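PDB 3EAF: ABC transporter, substrate binding protein from Aeropyrum pernix, which probably binds a small-molecule solute outside the cell and delivers it to the membrane subunits of an ABC transporter. Local coordinates for residues L26-K38 against T271-Q285. Numbering follows the deposited sequence.
Sequences LGAELAFKYFNEK and TIFEAARMNGVSEDQ
The Y34 side chain is a knob of helix 26-38 seated in a hole formed by T271, E274, A275 and M278. The two helix segments cross nearly at right angles, 83°, with axes 9.4 Å apart at closest approach. With CG anti to the backbone N (chi1 -178°), the ring extends across helix 271-278. The A275 methyl meets the ring at CD1 and CG, where the backbones are nearest (Y34 CA to A275 CA 5.4 Å). T271 CG2 touches the CE2 side of the ring. M278, a selenomethionine, makes an oblique Met-aromatic contact, with SE 3.8 Å from Y34 CE1.

Polar bonds gather at the ring's hydroxyl end. Y34 OH donates to E274 OE1 at 2.7 Å, from above the carboxylate plane. K38 NZ forms a salt bridge with E274 OE2 at 2.7 Å, on the syn side but well out of that plane.

Where helix 271-278 ends, L30 CD2 packs against A275 O, N279 CB and V281 CG2. I286 also touches L30. N279 ND2 bonds back to A275 O at 2.9 Å, which fixes the amide. One water accepts from N279 ND2 and donates weakly to K33 O. Another donates to N279 OD1 and accepts weakly from K33 NZ.

The contact joins helix 18-38, which lies on the sheet containing strands 3-11 and 47-56, to helix 267-278, away from the magnesium site. Two donors on the E274 carboxylate probably favour its charged form and hold the Y34 hydroxyl in place.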
loop_
_atom_site.group_PDB
_atom_site.type_symbol
_atom_site.label_atom_id
_atom_site.label_comp_id
_atom_site.label_asym_id
_atom_site.label_seq_id
_atom_site.Cartn_x
_atom_site.Cartn_y
_atom_site.Cartn_z
ATOM N N LEU A 26 -8.225 -11.247 1.924
ATOM C CA LEU A 26 -8.855 -11.683 3.161
ATOM C C LEU A 26 -9.355 -10.500 3.991
ATOM O O LEU A 26 -10.474 -10.535 4.507
ATOM C CB LEU A 26 -7.899 -12.558 3.987
ATOM C CG LEU A 26 -8.334 -12.990 5.399
ATOM C CD1 LEU A 26 -9.695 -13.715 5.422
ATOM C CD2 LEU A 26 -7.255 -13.855 6.053
ATOM N N GLY A 27 -8.528 -9.465 4.130
ATOM C CA GLY A 27 -8.915 -8.280 4.897
ATOM C C GLY A 27 -10.069 -7.514 4.281
ATOM O O GLY A 27 -10.939 -7.018 4.992
ATOM N N ALA A 28 -10.073 -7.403 2.957
ATOM C CA ALA A 28 -11.155 -6.718 2.252
ATOM C C ALA A 28 -12.486 -7.456 2.415
ATOM O O ALA A 28 -13.520 -6.832 2.644
ATOM C CB ALA A 28 -10.814 -6.541 0.765
ATOM N N GLU A 29 -12.448 -8.782 2.307
ATOM C CA GLU A 29 -13.648 -9.605 2.459
ATOM C C GLU A 29 -14.166 -9.558 3.891
ATOM O O GLU A 29 -15.367 -9.403 4.106
ATOM C CB GLU A 29 -13.395 -11.044 2.019
ATOM C CG GLU A 29 -13.339 -11.208 0.511
ATOM C CD GLU A 29 -13.572 -12.646 0.083
ATOM O OE1 GLU A 29 -12.675 -13.491 0.282
ATOM O OE2 GLU A 29 -14.661 -12.926 -0.450
ATOM N N LEU A 30 -13.258 -9.679 4.857
ATOM C CA LEU A 30 -13.608 -9.506 6.268
ATOM C C LEU A 30 -14.357 -8.202 6.501
ATOM O O LEU A 30 -15.376 -8.187 7.184
ATOM C CB LEU A 30 -12.371 -9.540 7.164
ATOM C CG LEU A 30 -11.851 -10.893 7.649
ATOM C CD1 LEU A 30 -10.690 -10.644 8.599
ATOM C CD2 LEU A 30 -12.954 -11.723 8.323
ATOM N N ALA A 31 -13.852 -7.116 5.920
ATOM C CA ALA A 31 -14.456 -5.786 6.078
ATOM C C ALA A 31 -15.846 -5.679 5.456
ATOM O O ALA A 31 -16.762 -5.143 6.082
ATOM C CB ALA A 31 -13.533 -4.706 5.520
ATOM N N PHE A 32 -16.000 -6.183 4.233
ATOM C CA PHE A 32 -17.310 -6.222 3.587
ATOM C C PHE A 32 -18.329 -6.973 4.452
ATOM O O PHE A 32 -19.434 -6.474 4.708
ATOM C CB PHE A 32 -17.222 -6.869 2.207
ATOM C CG PHE A 32 -16.704 -5.950 1.122
ATOM C CD1 PHE A 32 -17.298 -4.705 0.891
ATOM C CD2 PHE A 32 -15.650 -6.354 0.302
ATOM C CE1 PHE A 32 -16.826 -3.860 -0.127
ATOM C CE2 PHE A 32 -15.165 -5.519 -0.724
ATOM C CZ PHE A 32 -15.756 -4.276 -0.941
ATOM N N LYS A 33 -17.952 -8.163 4.911
ATOM C CA LYS A 33 -18.861 -8.982 5.707
ATOM C C LYS A 33 -19.155 -8.316 7.051
ATOM O O LYS A 33 -20.303 -8.318 7.504
ATOM C CB LYS A 33 -18.302 -10.392 5.916
ATOM C CG LYS A 33 -18.185 -11.217 4.634
ATOM C CD LYS A 33 -17.475 -12.524 4.921
ATOM C CE LYS A 33 -17.502 -13.477 3.729
ATOM N NZ LYS A 33 -16.953 -14.800 4.136
ATOM N N TYR A 34 -18.121 -7.735 7.663
ATOM C CA TYR A 34 -18.242 -7.071 8.964
ATOM C C TYR A 34 -19.219 -5.915 8.933
ATOM O O TYR A 34 -20.199 -5.919 9.679
ATOM C CB TYR A 34 -16.882 -6.584 9.467
ATOM C CG TYR A 34 -16.907 -5.923 10.834
ATOM C CD1 TYR A 34 -17.040 -6.682 12.000
ATOM C CD2 TYR A 34 -16.787 -4.542 10.960
ATOM C CE1 TYR A 34 -17.054 -6.076 13.256
ATOM C CE2 TYR A 34 -16.803 -3.923 12.213
ATOM C CZ TYR A 34 -16.930 -4.693 13.354
ATOM O OH TYR A 34 -16.942 -4.082 14.588
ATOM N N PHE A 35 -18.957 -4.933 8.072
ATOM C CA PHE A 35 -19.778 -3.728 8.035
ATOM C C PHE A 35 -21.192 -3.994 7.511
ATOM O O PHE A 35 -22.157 -3.388 7.996
ATOM C CB PHE A 35 -19.074 -2.596 7.280
ATOM C CG PHE A 35 -17.825 -2.095 7.970
ATOM C CD1 PHE A 35 -17.907 -1.431 9.192
ATOM C CD2 PHE A 35 -16.569 -2.297 7.400
ATOM C CE1 PHE A 35 -16.759 -0.972 9.837
ATOM C CE2 PHE A 35 -15.408 -1.835 8.037
ATOM C CZ PHE A 35 -15.506 -1.180 9.254
ATOM N N ASN A 36 -21.325 -4.910 6.551
ATOM C CA ASN A 36 -22.657 -5.343 6.108
ATOM C C ASN A 36 -23.518 -5.792 7.297
ATOM O O ASN A 36 -24.634 -5.293 7.493
ATOM C CB ASN A 36 -22.567 -6.460 5.055
ATOM C CG ASN A 36 -22.402 -5.922 3.632
ATOM O OD1 ASN A 36 -22.791 -4.797 3.329
ATOM N ND2 ASN A 36 -21.835 -6.742 2.750
ATOM N N GLU A 37 -22.964 -6.707 8.092
ATOM C CA GLU A 37 -23.638 -7.304 9.243
ATOM C C GLU A 37 -23.887 -6.302 10.383
ATOM O O GLU A 37 -24.959 -6.307 10.996
ATOM C CB GLU A 37 -22.825 -8.518 9.737
ATOM C CG GLU A 37 -23.344 -9.224 11.004
ATOM C CD GLU A 37 -24.636 -9.997 10.793
ATOM O OE1 GLU A 37 -24.903 -10.465 9.663
ATOM O OE2 GLU A 37 -25.395 -10.146 11.775
ATOM N N LYS A 38 -22.900 -5.457 10.674
ATOM C CA LYS A 38 -23.055 -4.447 11.726
ATOM C C LYS A 38 -24.078 -3.387 11.313
ATOM O O LYS A 38 -24.799 -2.850 12.154
ATOM C CB LYS A 38 -21.712 -3.785 12.068
ATOM C CG LYS A 38 -20.735 -4.668 12.858
ATOM C CD LYS A 38 -21.181 -4.872 14.295
ATOM C CE LYS A 38 -20.132 -5.629 15.094
ATOM N NZ LYS A 38 -20.622 -6.044 16.447
ATOM N N THR A 271 -11.320 -3.669 15.874
ATOM C CA THR A 271 -12.430 -3.809 14.930
ATOM C C THR A 271 -12.185 -4.991 13.978
ATOM O O THR A 271 -13.088 -5.791 13.719
ATOM C CB THR A 271 -12.651 -2.489 14.149
ATOM O OG1 THR A 271 -13.087 -1.462 15.056
ATOM C CG2 THR A 271 -13.680 -2.652 13.046
ATOM N N ILE A 272 -10.956 -5.099 13.473
ATOM C CA ILE A 272 -10.560 -6.215 12.613
ATOM C C ILE A 272 -10.619 -7.553 13.366
ATOM O O ILE A 272 -11.129 -8.540 12.840
ATOM C CB ILE A 272 -9.163 -5.983 11.946
ATOM C CG1 ILE A 272 -9.200 -4.706 11.092
ATOM C CG2 ILE A 272 -8.760 -7.205 11.093
ATOM C CD1 ILE A 272 -7.857 -4.246 10.509
ATOM N N PHE A 273 -10.112 -7.577 14.597
ATOM C CA PHE A 273 -10.175 -8.775 15.435
ATOM C C PHE A 273 -11.603 -9.254 15.695
ATOM O O PHE A 273 -11.851 -10.460 15.739
ATOM C CB PHE A 273 -9.427 -8.568 16.760
ATOM C CG PHE A 273 -7.936 -8.702 16.630
ATOM C CD1 PHE A 273 -7.379 -9.824 16.013
ATOM C CD2 PHE A 273 -7.089 -7.724 17.126
ATOM C CE1 PHE A 273 -6.006 -9.959 15.888
ATOM C CE2 PHE A 273 -5.702 -7.853 17.002
ATOM C CZ PHE A 273 -5.165 -8.971 16.382
ATOM N N GLU A 274 -12.535 -8.313 15.851
ATOM C CA GLU A 274 -13.944 -8.671 16.012
ATOM C C GLU A 274 -14.497 -9.254 14.707
ATOM O O GLU A 274 -15.218 -10.256 14.728
ATOM C CB GLU A 274 -14.794 -7.483 16.484
ATOM C CG GLU A 274 -16.176 -7.922 17.012
ATOM C CD GLU A 274 -17.194 -6.795 17.126
ATOM O OE1 GLU A 274 -16.874 -5.637 16.791
ATOM O OE2 GLU A 274 -18.339 -7.080 17.551
ATOM N N ALA A 275 -14.147 -8.628 13.581
ATOM C CA ALA A 275 -14.544 -9.125 12.262
ATOM C C ALA A 275 -14.087 -10.566 12.066
ATOM O O ALA A 275 -14.864 -11.418 11.626
ATOM C CB ALA A 275 -13.999 -8.223 11.159
ATOM N N ALA A 276 -12.834 -10.832 12.432
ATOM C CA ALA A 276 -12.264 -12.175 12.404
ATOM C C ALA A 276 -13.056 -13.179 13.258
ATOM O O ALA A 276 -13.383 -14.273 12.782
ATOM C CB ALA A 276 -10.806 -12.137 12.831
ATOM N N ARG A 277 -13.380 -12.810 14.500
ATOM C CA ARG A 277 -14.149 -13.706 15.377
ATOM C C ARG A 277 -15.517 -14.031 14.790
ATOM O O ARG A 277 -15.942 -15.178 14.813
ATOM C CB ARG A 277 -14.313 -13.137 16.792
ATOM C CG ARG A 277 -13.044 -13.119 17.640
ATOM C CD ARG A 277 -13.345 -12.717 19.107
ATOM N NE ARG A 277 -13.894 -11.358 19.228
ATOM C CZ ARG A 277 -13.163 -10.252 19.372
ATOM N NH1 ARG A 277 -11.837 -10.316 19.421
ATOM N NH2 ARG A 277 -13.761 -9.071 19.469
HETATM N N MSE A 278 -16.195 -13.013 14.265
HETATM C CA MSE A 278 -17.541 -13.160 13.696
HETATM C C MSE A 278 -17.573 -13.991 12.411
HETATM O O MSE A 278 -18.619 -14.529 12.036
HETATM C CB MSE A 278 -18.159 -11.788 13.438
HETATM C CG MSE A 278 -18.501 -11.025 14.703
HETATM SE SE MSE A 278 -18.933 -9.161 14.349
HETATM C CE MSE A 278 -20.499 -9.399 13.200
ATOM N N ASN A 279 -16.424 -14.099 11.748
ATOM C CA ASN A 279 -16.335 -14.828 10.492
ATOM C C ASN A 279 -15.432 -16.071 10.538
ATOM O O ASN A 279 -15.021 -16.591 9.507
ATOM C CB ASN A 279 -15.952 -13.865 9.363
ATOM C CG ASN A 279 -17.057 -12.858 9.065
ATOM O OD1 ASN A 279 -18.008 -13.156 8.347
ATOM N ND2 ASN A 279 -16.930 -11.659 9.617
ATOM N N GLY A 280 -15.151 -16.552 11.743
ATOM C CA GLY A 280 -14.421 -17.804 11.931
ATOM C C GLY A 280 -12.999 -17.789 11.403
ATOM O O GLY A 280 -12.500 -18.814 10.929
ATOM N N VAL A 281 -12.354 -16.624 11.481
ATOM C CA VAL A 281 -10.950 -16.464 11.094
ATOM C C VAL A 281 -10.081 -16.413 12.351
ATOM O O VAL A 281 -10.310 -15.595 13.246
ATOM C CB VAL A 281 -10.731 -15.182 10.232
ATOM C CG1 VAL A 281 -9.249 -14.894 10.030
ATOM C CG2 VAL A 281 -11.439 -15.308 8.886
ATOM N N SER A 282 -9.085 -17.293 12.405
ATOM C CA SER A 282 -8.166 -17.375 13.534
ATOM C C SER A 282 -7.391 -16.065 13.734
ATOM O O SER A 282 -6.972 -15.427 12.761
ATOM C CB SER A 282 -7.211 -18.549 13.324
ATOM O OG SER A 282 -6.103 -18.469 14.199
ATOM N N GLU A 283 -7.215 -15.674 14.997
ATOM C CA GLU A 283 -6.522 -14.435 15.373
ATOM C C GLU A 283 -5.127 -14.314 14.747
ATOM O O GLU A 283 -4.734 -13.226 14.305
ATOM C CB GLU A 283 -6.452 -14.301 16.905
ATOM C CG GLU A 283 -5.563 -13.158 17.426
ATOM C CD GLU A 283 -5.566 -13.007 18.955
ATOM O OE1 GLU A 283 -6.018 -13.939 19.669
ATOM O OE2 GLU A 283 -5.103 -11.946 19.439
ATOM N N ASP A 284 -4.394 -15.427 14.696
ATOM C CA ASP A 284 -3.042 -15.435 14.134
ATOM C C ASP A 284 -2.970 -15.240 12.605
ATOM O O ASP A 284 -1.878 -15.157 12.034
ATOM C CB ASP A 284 -2.267 -16.692 14.576
ATOM C CG ASP A 284 -2.793 -17.988 13.943
ATOM O OD1 ASP A 284 -3.760 -17.969 13.148
ATOM O OD2 ASP A 284 -2.217 -19.052 14.259
ATOM N N GLN A 285 -4.129 -15.166 11.953
ATOM C CA GLN A 285 -4.190 -14.878 10.525
ATOM C C GLN A 285 -4.334 -13.383 10.254
ATOM O O GLN A 285 -4.341 -12.952 9.103
ATOM C CB GLN A 285 -5.333 -15.654 9.861
ATOM C CG GLN A 285 -5.147 -17.165 9.904
ATOM C CD GLN A 285 -6.099 -17.912 8.981
ATOM O OE1 GLN A 285 -7.089 -17.355 8.494
ATOM N NE2 GLN A 285 -5.797 -19.188 8.731
HETATM O O HOH W 1 -19.660 -10.312 9.944
HETATM O O HOH W 2 -18.327 -15.746 7.211
#